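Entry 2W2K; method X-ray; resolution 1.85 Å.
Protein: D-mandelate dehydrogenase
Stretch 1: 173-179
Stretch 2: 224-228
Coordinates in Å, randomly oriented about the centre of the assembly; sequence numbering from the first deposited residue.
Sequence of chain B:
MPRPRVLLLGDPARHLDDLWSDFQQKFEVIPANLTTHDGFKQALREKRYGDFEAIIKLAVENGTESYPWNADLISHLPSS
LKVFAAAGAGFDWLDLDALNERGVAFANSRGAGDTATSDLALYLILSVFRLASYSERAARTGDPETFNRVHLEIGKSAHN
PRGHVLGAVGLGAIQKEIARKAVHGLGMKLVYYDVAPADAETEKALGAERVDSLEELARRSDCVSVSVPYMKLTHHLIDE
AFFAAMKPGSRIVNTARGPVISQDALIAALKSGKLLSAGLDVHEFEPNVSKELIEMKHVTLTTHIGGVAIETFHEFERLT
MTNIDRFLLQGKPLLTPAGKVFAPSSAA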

# COMPACT_ATOMS: atom_id res chain seq x y z
N ALA B 173 -20.31 2.21 3.08
CA ALA B 173 -19.65 3.17 2.17
C ALA B 173 -18.12 3.00 2.06
O ALA B 173 -17.56 2.98 0.94
CB ALA B 173 -20.02 4.60 2.54
N ILE B 174 -17.45 2.85 3.21
CA ILE B 174 -15.97 2.70 3.21
C ILE B 174 -15.59 1.40 2.52
O ILE B 174 -14.68 1.40 1.69
CB ILE B 174 -15.35 2.81 4.65
CG1 ILE B 174 -15.44 4.26 5.17
CG2 ILE B 174 -13.89 2.35 4.68
CD1 ILE B 174 -15.17 4.43 6.66
N GLN B 175 -16.26 0.29 2.88
CA GLN B 175 -15.94 -1.03 2.26
C GLN B 175 -16.18 -1.09 0.74
O GLN B 175 -15.41 -1.75 0.01
CB GLN B 175 -16.69 -2.17 2.98
CG GLN B 175 -16.16 -3.61 2.62
CD GLN B 175 -15.05 -4.10 3.57
OE1 GLN B 175 -13.85 -3.89 3.32
NE2 GLN B 175 -15.44 -4.76 4.67
N LYS B 176 -17.22 -0.40 0.25
CA LYS B 176 -17.45 -0.30 -1.20
C LYS B 176 -16.24 0.29 -1.92
O LYS B 176 -15.90 -0.15 -3.04
CB LYS B 176 -18.75 0.46 -1.54
CG LYS B 176 -20.04 -0.30 -1.15
CD LYS B 176 -21.28 0.60 -1.44
CE LYS B 176 -22.60 -0.10 -1.13
NZ LYS B 176 -23.75 0.80 -1.51
N GLU B 177 -15.55 1.24 -1.26
CA GLU B 177 -14.33 1.84 -1.84
C GLU B 177 -13.10 0.93 -1.68
O GLU B 177 -12.30 0.82 -2.61
CB GLU B 177 -14.05 3.23 -1.24
CG GLU B 177 -14.87 4.37 -1.89
CD GLU B 177 -14.45 4.63 -3.34
OE1 GLU B 177 -13.39 5.26 -3.56
OE2 GLU B 177 -15.20 4.20 -4.27
N ILE B 178 -12.95 0.30 -0.50
CA ILE B 178 -11.96 -0.79 -0.33
C ILE B 178 -12.10 -1.83 -1.48
O ILE B 178 -11.10 -2.15 -2.16
CB ILE B 178 -12.02 -1.47 1.10
CG1 ILE B 178 -11.79 -0.45 2.24
CG2 ILE B 178 -10.98 -2.63 1.19
CD1 ILE B 178 -12.01 -1.04 3.68
N ALA B 179 -13.32 -2.32 -1.71
CA ALA B 179 -13.58 -3.39 -2.70
C ALA B 179 -13.35 -2.92 -4.14
O ALA B 179 -12.84 -3.68 -4.96
CB ALA B 179 -15.03 -3.96 -2.54
N VAL B 224 -9.42 -11.38 5.05
CA VAL B 224 -10.66 -10.76 5.58
C VAL B 224 -10.47 -9.24 5.82
O VAL B 224 -9.42 -8.84 6.36
CB VAL B 224 -11.14 -11.49 6.87
CG1 VAL B 224 -12.28 -10.73 7.59
CG2 VAL B 224 -11.59 -12.94 6.56
N SER B 225 -11.46 -8.41 5.43
CA SER B 225 -11.44 -6.96 5.73
C SER B 225 -12.61 -6.60 6.65
O SER B 225 -13.79 -6.74 6.25
CB SER B 225 -11.50 -6.09 4.46
OG SER B 225 -11.63 -4.69 4.75
N VAL B 226 -12.29 -6.17 7.88
CA VAL B 226 -13.32 -5.77 8.89
C VAL B 226 -13.68 -4.27 8.75
O VAL B 226 -12.84 -3.40 9.00
CB VAL B 226 -12.87 -6.11 10.36
CG1 VAL B 226 -13.98 -5.77 11.40
CG2 VAL B 226 -12.45 -7.62 10.49
N SER B 227 -14.94 -3.97 8.42
CA SER B 227 -15.45 -2.58 8.31
C SER B 227 -16.96 -2.53 8.64
O SER B 227 -17.81 -2.59 7.73
CB SER B 227 -15.18 -2.00 6.91
OG SER B 227 -15.50 -0.60 6.85
N VAL B 228 -17.28 -2.43 9.93
CA VAL B 228 -18.66 -2.39 10.44
C VAL B 228 -18.73 -1.35 11.58
O VAL B 228 -17.71 -1.05 12.22
CB VAL B 228 -19.15 -3.77 11.03
CG1 VAL B 228 -19.39 -4.80 9.92
CG2 VAL B 228 -18.18 -4.31 12.09
O HOH W 1 -17.92 0.22 5.42

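Helix 173-179 packs beside strand 224-226 and the residues that follow it, roughly antiparallel to the strand, with the N-to-C directions 150° apart and the axes approaching to 10.3 Å. The backbones come nearest at Gln175 and Ser227, whose CA atoms are 6.3 Å apart, and the contact is small, 209 Å² summed over both sides. Gln175, Ser227 and Ser225 cover most of it. The buried Gln175 points its CA-to-CB bond toward the strand, and its amide engages Ser225 twice: Ser225 OG donates to Gln175 OE1 at 2.8 Å, and Gln175 NE2 donates to Ser225 O at 3.0 Å. One carboxamide thus pairs its acceptor with a hydroxyl and its donor with a backbone carbonyl of the same residue, satisfying polar groups that are shielded from solvent. Gln175 NE2 also packs 3.6 Å from Ser227 CB. Ser227 reaches the helix backbone through water 1, which accepts from Gln175 N at 3.0 Å and hydrogen-bonds Ser227 OG at 2.9 Å. Ile174 and Ile178 add van der Waals contacts, each setting a methyl group against a serine hydroxyl oxygen: Ile174 CG2 lies 4.0 Å from Ser227 OG, and Ile178 CD1 lies 3.8 Å from Ser225 OG. Between the two serines, Val226 points away from the helix, consistent with the alternation of side chains along an extended chain.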